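Local coordinates for ornithine carbamoyltransferase, mitochondrial (Coccidioides immitis, PDB 3SDS), which catalyses transfer of the carbamoyl group from carbamoyl phosphate to L-ornithine, giving L-citrulline and phosphate in arginine biosynthesis, at residues S46-I51 / A331-W336; T68-F73 / H94-G99; A207-G212 / K235-V240. All blocks are in the same frame, centred on the assembly; numbering follows the deposited sequence.

Overall arrangement
The three contacts sample both halves of an ornithine carbamoyltransferase subunit. Contact 1 joins helix 34-51 to the C-terminal helix 327-347, which follows the ornithine half in sequence and packs back on the carbamoyl phosphate half; along the chain it encloses the other two. Contact 2 pairs two strands of the carbamoyl phosphate half, contact 3 packs two helices of the other; they lie on opposite sides of the chain's centre, with centres 33 Å apart. Contact 1 lies 21 and 25 Å, centre to centre, from contacts 2 and 3. Contact 1 holds R334 and contact 2 lies beside T80 and R128, all probable carbamoyl phosphate ligands, whereas contact 3 lies away from the substrate sites.

Contact 1. Residues S46-I51 / A331-W336; sequences SYKKTI and AENRLW
With CG anti to its backbone N (chi1 167°) and the rest of the chain extended, K48 reaches across the indole of W336, whose CG lies beside its own backbone N (chi1 -42°). The two side chains cross at about a right angle, and the methylenes of the lysine lie over one face of the ring. K48 CB stands above the rim, while K48 CD comes within 3.4 Å of W336 CD1. This makes a CH-pi contact, with K48 CD 3.8 Å from the centroid of the five-membered ring. L335 CD2 sits against the opposite face, again toward the rim. I51 approaches at the edge, its CG2 lying 4.0 Å from W336 CZ3 near the ring plane.

In this helix-helix crossing the axes of segments 46-51 and 331-336 come within 10.3 Å and their directions differ by 97°. It ties helix 34-51 of the carbamoyl phosphate domain to helix 327-347, the C-terminal helix that returns to that domain from the ornithine half. R334, a probable carbamoyl phosphate ligand, takes no part in the crossing and hydrogen-bonds T80, and L335 packs on M121 of the second subunit.

Beyond the indole, K48 NZ donates to N333 OD1 at 3.0 Å, in the carbonyl plane and on a lone pair. The same ammonium makes a salt bridge with E168, and N333 ND2 is bonded to T165, both on helix 156-169. W336 NE1 donates to E332 OE2 at 2.9 Å, an interaction within helix 327-347 that helps fix the rotation of the indole. E332 OE2 lies close to the ring plane and is met on its anti side; it also forms a salt bridge with K52. K48 NZ stays 4.6 Å from E332 OE2, where the opposite charges probably attract without direct contact.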
loop_
_atom_site.group_PDB
_atom_site.type_symbol
_atom_site.label_atom_id
_atom_site.label_comp_id
_atom_site.label_asym_id
_atom_site.label_seq_id
_atom_site.Cartn_x
_atom_site.Cartn_y
_atom_site.Cartn_z
ATOM N N SER A 46 6.849 9.343 26.901
ATOM C CA SER A 46 6.333 8.235 27.676
ATOM C C SER A 46 6.106 6.979 26.818
ATOM O O SER A 46 6.590 5.882 27.166
ATOM C CB SER A 46 5.020 8.657 28.325
ATOM O OG SER A 46 4.552 7.675 29.230
ATOM N N TYR A 47 5.372 7.138 25.706
ATOM C CA TYR A 47 5.053 6.011 24.827
ATOM C C TYR A 47 6.323 5.352 24.267
ATOM O O TYR A 47 6.396 4.111 24.130
ATOM C CB TYR A 47 4.100 6.436 23.690
ATOM C CG TYR A 47 2.742 6.987 24.132
ATOM C CD1 TYR A 47 2.110 6.527 25.309
ATOM C CD2 TYR A 47 2.075 7.944 23.365
ATOM C CE1 TYR A 47 0.864 7.038 25.721
ATOM C CE2 TYR A 47 0.823 8.461 23.765
ATOM C CZ TYR A 47 0.225 7.997 24.936
ATOM O OH TYR A 47 -1.003 8.500 25.333
ATOM N N LYS A 48 7.315 6.197 23.965
ATOM C CA LYS A 48 8.642 5.789 23.466
ATOM C C LYS A 48 9.385 4.880 24.450
ATOM O O LYS A 48 9.930 3.835 24.079
ATOM C CB LYS A 48 9.482 7.044 23.140
ATOM C CG LYS A 48 10.978 6.797 22.918
ATOM C CD LYS A 48 11.682 7.985 22.287
ATOM C CE LYS A 48 13.148 7.643 22.015
ATOM N NZ LYS A 48 13.969 8.879 21.703
ATOM N N LYS A 49 9.392 5.275 25.715
ATOM C CA LYS A 49 10.073 4.502 26.755
ATOM C C LYS A 49 9.414 3.120 26.978
ATOM O O LYS A 49 10.110 2.115 27.116
ATOM C CB LYS A 49 10.162 5.321 28.051
ATOM C CG LYS A 49 11.421 5.093 28.816
ATOM C CD LYS A 49 11.232 5.182 30.324
ATOM C CE LYS A 49 12.257 4.249 31.006
ATOM N NZ LYS A 49 12.531 4.552 32.440
ATOM N N THR A 50 8.080 3.083 26.993
ATOM C CA THR A 50 7.332 1.831 27.193
ATOM C C THR A 50 7.530 0.867 26.019
ATOM O O THR A 50 7.883 -0.293 26.240
ATOM C CB THR A 50 5.783 2.069 27.369
ATOM O OG1 THR A 50 5.522 3.036 28.394
ATOM C CG2 THR A 50 5.059 0.793 27.707
ATOM N N ILE A 51 7.290 1.347 24.785
ATOM C CA ILE A 51 7.356 0.498 23.566
ATOM C C ILE A 51 8.798 -0.025 23.267
ATOM O O ILE A 51 8.985 -1.194 22.914
ATOM C CB ILE A 51 6.685 1.212 22.342
ATOM C CG1 ILE A 51 5.178 1.322 22.566
ATOM C CG2 ILE A 51 6.954 0.486 21.007
ATOM C CD1 ILE A 51 4.474 2.438 21.794
ATOM N N ALA A 331 15.323 12.092 13.836
ATOM C CA ALA A 331 14.607 11.410 12.750
ATOM C C ALA A 331 13.614 10.357 13.282
ATOM O O ALA A 331 12.463 10.322 12.857
ATOM C CB ALA A 331 15.601 10.796 11.761
ATOM N N GLU A 332 14.075 9.517 14.213
ATOM C CA GLU A 332 13.243 8.514 14.892
ATOM C C GLU A 332 12.109 9.114 15.740
ATOM O O GLU A 332 11.020 8.508 15.848
ATOM C CB GLU A 332 14.103 7.582 15.765
ATOM C CG GLU A 332 13.292 6.605 16.637
ATOM C CD GLU A 332 14.093 5.881 17.705
ATOM O OE1 GLU A 332 15.336 5.765 17.590
ATOM O OE2 GLU A 332 13.461 5.414 18.673
ATOM N N ASN A 333 12.345 10.278 16.346
ATOM C CA ASN A 333 11.296 10.920 17.139
ATOM C C ASN A 333 10.049 11.323 16.320
ATOM O O ASN A 333 9.039 11.748 16.897
ATOM C CB ASN A 333 11.853 12.105 17.936
ATOM C CG ASN A 333 12.796 11.674 19.093
ATOM O OD1 ASN A 333 12.712 10.554 19.618
ATOM N ND2 ASN A 333 13.690 12.580 19.491
ATOM N N ARG A 334 10.109 11.189 14.985
ATOM C CA ARG A 334 8.932 11.410 14.156
ATOM C C ARG A 334 7.873 10.334 14.437
ATOM O O ARG A 334 6.655 10.620 14.480
ATOM C CB ARG A 334 9.288 11.447 12.668
ATOM C CG ARG A 334 9.878 12.794 12.156
ATOM C CD ARG A 334 8.906 13.989 12.328
ATOM N NE ARG A 334 7.790 13.983 11.373
ATOM C CZ ARG A 334 7.892 14.406 10.105
ATOM N NH1 ARG A 334 9.058 14.854 9.640
ATOM N NH2 ARG A 334 6.837 14.368 9.286
ATOM N N LEU A 335 8.343 9.102 14.648
ATOM C CA LEU A 335 7.458 7.985 14.917
ATOM C C LEU A 335 6.676 8.261 16.190
ATOM O O LEU A 335 5.442 8.147 16.197
ATOM C CB LEU A 335 8.231 6.667 15.002
ATOM C CG LEU A 335 7.475 5.395 15.454
ATOM C CD1 LEU A 335 6.208 5.101 14.639
ATOM C CD2 LEU A 335 8.370 4.163 15.489
ATOM N N TRP A 336 7.397 8.643 17.247
ATOM C CA TRP A 336 6.804 8.876 18.573
ATOM C C TRP A 336 5.870 10.105 18.569
ATOM O O TRP A 336 4.797 10.075 19.205
ATOM C CB TRP A 336 7.879 8.899 19.687
ATOM C CG TRP A 336 8.912 7.781 19.471
ATOM C CD1 TRP A 336 10.246 7.934 19.159
ATOM C CD2 TRP A 336 8.671 6.359 19.470
ATOM N NE1 TRP A 336 10.837 6.707 18.989
ATOM C CE2 TRP A 336 9.895 5.727 19.160
ATOM C CE3 TRP A 336 7.534 5.560 19.710
ATOM C CZ2 TRP A 336 10.023 4.326 19.084
ATOM C CZ3 TRP A 336 7.657 4.155 19.632
ATOM C CH2 TRP A 336 8.897 3.558 19.324
#

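Contact 2. Residues T68-F73 / H94-G99; sequences TVAMMF and HPMFLG
The carbonyl oxygen H94 O accepts the backbone N-H of V69 at 2.8 Å and is also approached by T68 CA in a CA-H...O contact. This opens the parallel ladder between strands 68-73 and 94-98, which with helix 78-90 form a beta-alpha-beta crossover in the carbamoyl phosphate domain. V69 donates to H94 O and accepts from M96 N; M71 donates to M96 O and accepts from L98 N, and F73 N closes the ladder on L98 O at 3.1 Å.

On the face bearing A70, M72, M96 and L98, M96 CE touches A70 CB at 3.7 Å and L98 CD1 meets M72 CG. M96 and L98 pack on E85 and R81 of the third subunit, whose E85 also hydrogen-bonds H94 NE2, while M72 packs on helix 111-119 of its own chain. On the other face M71, bent at chi3 (-72°), brings its CE to 3.8 Å from F97 CB. F97 also makes a cation-pi interaction with R81 of its own chain. F73 lies close to T80 and R128, probable carbamoyl phosphate ligands. The side chains of F73 and F97 cross at about a right angle and meet edge to edge, F73 CD1 3.6 Å from F97 CE1.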
loop_
_atom_site.group_PDB
_atom_site.type_symbol
_atom_site.label_atom_id
_atom_site.label_comp_id
_atom_site.label_asym_id
_atom_site.label_seq_id
_atom_site.Cartn_x
_atom_site.Cartn_y
_atom_site.Cartn_z
ATOM N N THR A 68 -9.511 3.241 9.076
ATOM C CA THR A 68 -8.568 3.657 8.031
ATOM C C THR A 68 -8.136 5.109 8.206
ATOM O O THR A 68 -8.975 5.987 8.497
ATOM C CB THR A 68 -9.212 3.522 6.652
ATOM O OG1 THR A 68 -9.716 2.192 6.507
ATOM C CG2 THR A 68 -8.210 3.819 5.546
ATOM N N VAL A 69 -6.841 5.358 8.031
ATOM C CA VAL A 69 -6.331 6.728 7.946
ATOM C C VAL A 69 -5.841 6.981 6.514
ATOM O O VAL A 69 -5.001 6.233 5.999
ATOM C CB VAL A 69 -5.191 6.954 8.958
ATOM C CG1 VAL A 69 -4.530 8.333 8.766
ATOM C CG2 VAL A 69 -5.697 6.789 10.369
ATOM N N ALA A 70 -6.356 8.018 5.858
ATOM C CA ALA A 70 -5.891 8.330 4.493
ATOM C C ALA A 70 -4.687 9.276 4.480
ATOM O O ALA A 70 -4.702 10.330 5.126
ATOM C CB ALA A 70 -7.022 8.900 3.649
ATOM N N MET A 71 -3.639 8.892 3.757
ATOM C CA MET A 71 -2.470 9.762 3.548
ATOM C C MET A 71 -2.504 10.344 2.135
ATOM O O MET A 71 -2.385 9.604 1.142
ATOM C CB MET A 71 -1.160 8.990 3.746
ATOM C CG MET A 71 -1.042 8.215 5.054
ATOM S SD MET A 71 0.507 7.269 5.192
ATOM C CE MET A 71 0.274 5.932 4.033
ATOM N N MET A 72 -2.687 11.659 2.034
ATOM C CA MET A 72 -2.710 12.317 0.709
ATOM C C MET A 72 -1.444 13.132 0.426
ATOM O O MET A 72 -1.222 14.189 1.044
ATOM C CB MET A 72 -3.956 13.186 0.541
ATOM C CG MET A 72 -5.222 12.382 0.355
ATOM S SD MET A 72 -6.728 13.357 0.541
ATOM C CE MET A 72 -6.924 13.988 -1.125
ATOM N N PHE A 73 -0.619 12.647 -0.500
ATOM C CA PHE A 73 0.643 13.309 -0.791
ATOM C C PHE A 73 0.736 13.861 -2.217
ATOM O O PHE A 73 0.556 13.121 -3.182
ATOM C CB PHE A 73 1.833 12.391 -0.461
ATOM C CG PHE A 73 1.891 11.956 0.996
ATOM C CD1 PHE A 73 2.355 10.705 1.335
ATOM C CD2 PHE A 73 1.466 12.794 2.019
ATOM C CE1 PHE A 73 2.405 10.301 2.661
ATOM C CE2 PHE A 73 1.505 12.390 3.346
ATOM C CZ PHE A 73 1.977 11.142 3.667
ATOM N N HIS A 94 -5.378 0.872 9.930
ATOM C CA HIS A 94 -4.842 0.762 8.561
ATOM C C HIS A 94 -4.533 2.101 7.837
ATOM O O HIS A 94 -5.417 2.943 7.654
ATOM C CB HIS A 94 -5.745 -0.113 7.690
ATOM C CG HIS A 94 -5.287 -0.221 6.262
ATOM N ND1 HIS A 94 -4.251 -1.047 5.869
ATOM C CD2 HIS A 94 -5.723 0.398 5.136
ATOM C CE1 HIS A 94 -4.072 -0.932 4.562
ATOM N NE2 HIS A 94 -4.952 -0.062 4.092
ATOM N N PRO A 95 -3.268 2.298 7.437
ATOM C CA PRO A 95 -2.806 3.458 6.657
ATOM C C PRO A 95 -2.950 3.313 5.126
ATOM O O PRO A 95 -2.466 2.337 4.549
ATOM C CB PRO A 95 -1.330 3.554 7.042
ATOM C CG PRO A 95 -0.943 2.168 7.387
ATOM C CD PRO A 95 -2.138 1.528 7.993
ATOM N N MET A 96 -3.594 4.279 4.475
ATOM C CA MET A 96 -3.888 4.168 3.035
ATOM C C MET A 96 -3.127 5.234 2.244
ATOM O O MET A 96 -3.313 6.441 2.458
ATOM C CB MET A 96 -5.399 4.239 2.793
ATOM C CG MET A 96 -5.826 4.391 1.359
ATOM S SD MET A 96 -7.629 4.332 1.146
ATOM C CE MET A 96 -8.183 5.903 1.823
ATOM N N PHE A 97 -2.253 4.781 1.350
ATOM C CA PHE A 97 -1.368 5.694 0.620
ATOM C C PHE A 97 -1.982 6.142 -0.690
ATOM O O PHE A 97 -2.303 5.338 -1.535
ATOM C CB PHE A 97 -0.002 5.051 0.376
ATOM C CG PHE A 97 0.903 5.875 -0.492
ATOM C CD1 PHE A 97 1.312 7.151 -0.094
ATOM C CD2 PHE A 97 1.369 5.378 -1.700
ATOM C CE1 PHE A 97 2.173 7.933 -0.908
ATOM C CE2 PHE A 97 2.237 6.147 -2.516
ATOM C CZ PHE A 97 2.637 7.427 -2.116
ATOM N N LEU A 98 -2.188 7.433 -0.842
ATOM C CA LEU A 98 -2.711 7.958 -2.095
ATOM C C LEU A 98 -1.757 9.052 -2.553
ATOM O O LEU A 98 -1.772 10.159 -2.004
ATOM C CB LEU A 98 -4.135 8.505 -1.913
ATOM C CG LEU A 98 -5.228 7.697 -1.198
ATOM C CD1 LEU A 98 -6.412 8.599 -0.881
ATOM C CD2 LEU A 98 -5.683 6.472 -1.975
ATOM N N GLY A 99 -0.901 8.714 -3.520
ATOM C CA GLY A 99 0.143 9.625 -4.020
ATOM C C GLY A 99 -0.264 10.481 -5.215
ATOM O O GLY A 99 -1.437 10.528 -5.589
#

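Contact 3. Residues A207-G212 / K235-V240; sequences AATKMG and KAREGV
T209 CG2 meets R237 CG at 3.9 Å, the two side chains crossing at about a right angle. The same methyl lies 4.2 Å from A236 C, so it rests against the A236-R237 backbone as well as against the arginine's aliphatic chain. Alongside, the long chain of K210 brings its NZ to 4.4 Å from A236 CB, and V240 CG1 approaches the carbonyl oxygen K210 O at 4.0 Å.

The geometry of T209 divides its work: OG1 is turned beside the backbone N (chi1 -64°) and hydrogen-bonds A205 O one turn earlier, which leaves CG2, anti to that N, directed at the neighbouring helix. K210 NZ is hydrogen-bonded to L32 O. P34 packs on V240, and P243 on R237.

Helix 199-210 closes in a Schellman motif in which G212, at positive phi, is the C-prime residue and its N bonds T209 O. On the other side of the contact the chain makes a type II turn from R237 to V240, with G239 at positive phi, and this turn carries V240 back toward K210. Helices 199-210 and 227-237 are successive crossover helices of the Rossmann-like ornithine domain, one leading into strand 214-218 and the other out of it toward strand 246-249.

No hydrogen bond spans the two segments. Cohesion across them therefore rests on van der Waals contacts, chiefly of methyl groups with aliphatic and backbone atoms, while the polar ends of T209 and K210 find backbone carbonyl partners outside the contact.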
loop_
_atom_site.group_PDB
_atom_site.type_symbol
_atom_site.label_atom_id
_atom_site.label_comp_id
_atom_site.label_asym_id
_atom_site.label_seq_id
_atom_site.Cartn_x
_atom_site.Cartn_y
_atom_site.Cartn_z
ATOM N N ALA A 207 6.711 27.362 18.619
ATOM C CA ALA A 207 6.839 26.438 19.741
ATOM C C ALA A 207 7.804 26.984 20.797
ATOM O O ALA A 207 7.425 27.163 21.961
ATOM C CB ALA A 207 7.281 25.071 19.250
ATOM N N ALA A 208 9.037 27.271 20.385
ATOM C CA ALA A 208 10.032 27.861 21.287
ATOM C C ALA A 208 9.516 29.071 22.104
ATOM O O ALA A 208 9.826 29.205 23.302
ATOM C CB ALA A 208 11.282 28.233 20.506
ATOM N N THR A 209 8.744 29.946 21.456
ATOM C CA THR A 209 8.143 31.092 22.126
ATOM C C THR A 209 7.234 30.642 23.269
ATOM O O THR A 209 7.360 31.128 24.384
ATOM C CB THR A 209 7.354 31.970 21.150
ATOM O OG1 THR A 209 8.244 32.529 20.182
ATOM C CG2 THR A 209 6.691 33.093 21.871
ATOM N N LYS A 210 6.333 29.704 22.993
ATOM C CA LYS A 210 5.447 29.151 24.034
ATOM C C LYS A 210 6.199 28.482 25.200
ATOM O O LYS A 210 5.708 28.460 26.340
ATOM C CB LYS A 210 4.449 28.161 23.426
ATOM C CG LYS A 210 3.485 28.753 22.384
ATOM C CD LYS A 210 2.576 27.666 21.803
ATOM C CE LYS A 210 1.734 28.191 20.641
ATOM N NZ LYS A 210 0.520 28.948 21.081
ATOM N N MET A 211 7.390 27.957 24.912
ATOM C CA MET A 211 8.176 27.217 25.894
ATOM C C MET A 211 9.238 28.053 26.608
ATOM O O MET A 211 10.045 27.517 27.375
ATOM C CB MET A 211 8.832 26.005 25.237
ATOM C CG MET A 211 7.849 24.981 24.644
ATOM S SD MET A 211 6.898 24.054 25.871
ATOM C CE MET A 211 5.418 25.074 25.987
ATOM N N GLY A 212 9.239 29.364 26.369
ATOM C CA GLY A 212 10.215 30.257 26.995
ATOM C C GLY A 212 11.635 30.046 26.507
ATOM O O GLY A 212 12.587 30.330 27.230
ATOM N N LYS A 235 1.869 37.009 18.431
ATOM C CA LYS A 235 0.569 36.621 19.040
ATOM C C LYS A 235 0.692 35.447 20.013
ATOM O O LYS A 235 -0.040 35.372 21.014
ATOM C CB LYS A 235 -0.496 36.299 17.980
ATOM N N ALA A 236 1.625 34.541 19.709
ATOM C CA ALA A 236 1.958 33.425 20.589
ATOM C C ALA A 236 2.548 33.870 21.942
ATOM O O ALA A 236 2.513 33.108 22.914
ATOM C CB ALA A 236 2.885 32.450 19.880
ATOM N N ARG A 237 3.066 35.097 22.012
ATOM C CA ARG A 237 3.564 35.643 23.281
ATOM C C ARG A 237 2.490 35.788 24.352
ATOM O O ARG A 237 2.757 35.547 25.524
ATOM C CB ARG A 237 4.273 36.969 23.071
ATOM C CG ARG A 237 5.721 36.790 22.689
ATOM C CD ARG A 237 6.283 38.021 21.994
ATOM N NE ARG A 237 7.731 38.074 22.157
ATOM C CZ ARG A 237 8.339 38.640 23.203
ATOM N NH1 ARG A 237 7.615 39.216 24.164
ATOM N NH2 ARG A 237 9.671 38.642 23.285
ATOM N N GLU A 238 1.279 36.152 23.935
ATOM C CA GLU A 238 0.143 36.432 24.834
ATOM C C GLU A 238 -0.173 35.340 25.888
ATOM O O GLU A 238 -0.352 34.153 25.557
ATOM C CB GLU A 238 -1.089 36.743 23.977
ATOM C CG GLU A 238 -2.308 37.272 24.707
ATOM C CD GLU A 238 -2.995 38.399 23.932
ATOM O OE1 GLU A 238 -2.562 38.678 22.787
ATOM O OE2 GLU A 238 -3.949 39.018 24.477
ATOM N N GLY A 239 -0.228 35.753 27.155
ATOM C CA GLY A 239 -0.546 34.839 28.258
ATOM C C GLY A 239 0.564 33.939 28.815
ATOM O O GLY A 239 0.296 33.117 29.687
ATOM N N VAL A 240 1.799 34.083 28.330
ATOM C CA VAL A 240 2.939 33.318 28.857
ATOM C C VAL A 240 3.798 34.229 29.743
ATOM O O VAL A 240 4.189 35.311 29.303
ATOM C CB VAL A 240 3.799 32.720 27.698
ATOM C CG1 VAL A 240 4.976 31.924 28.228
ATOM C CG2 VAL A 240 2.949 31.845 26.781
#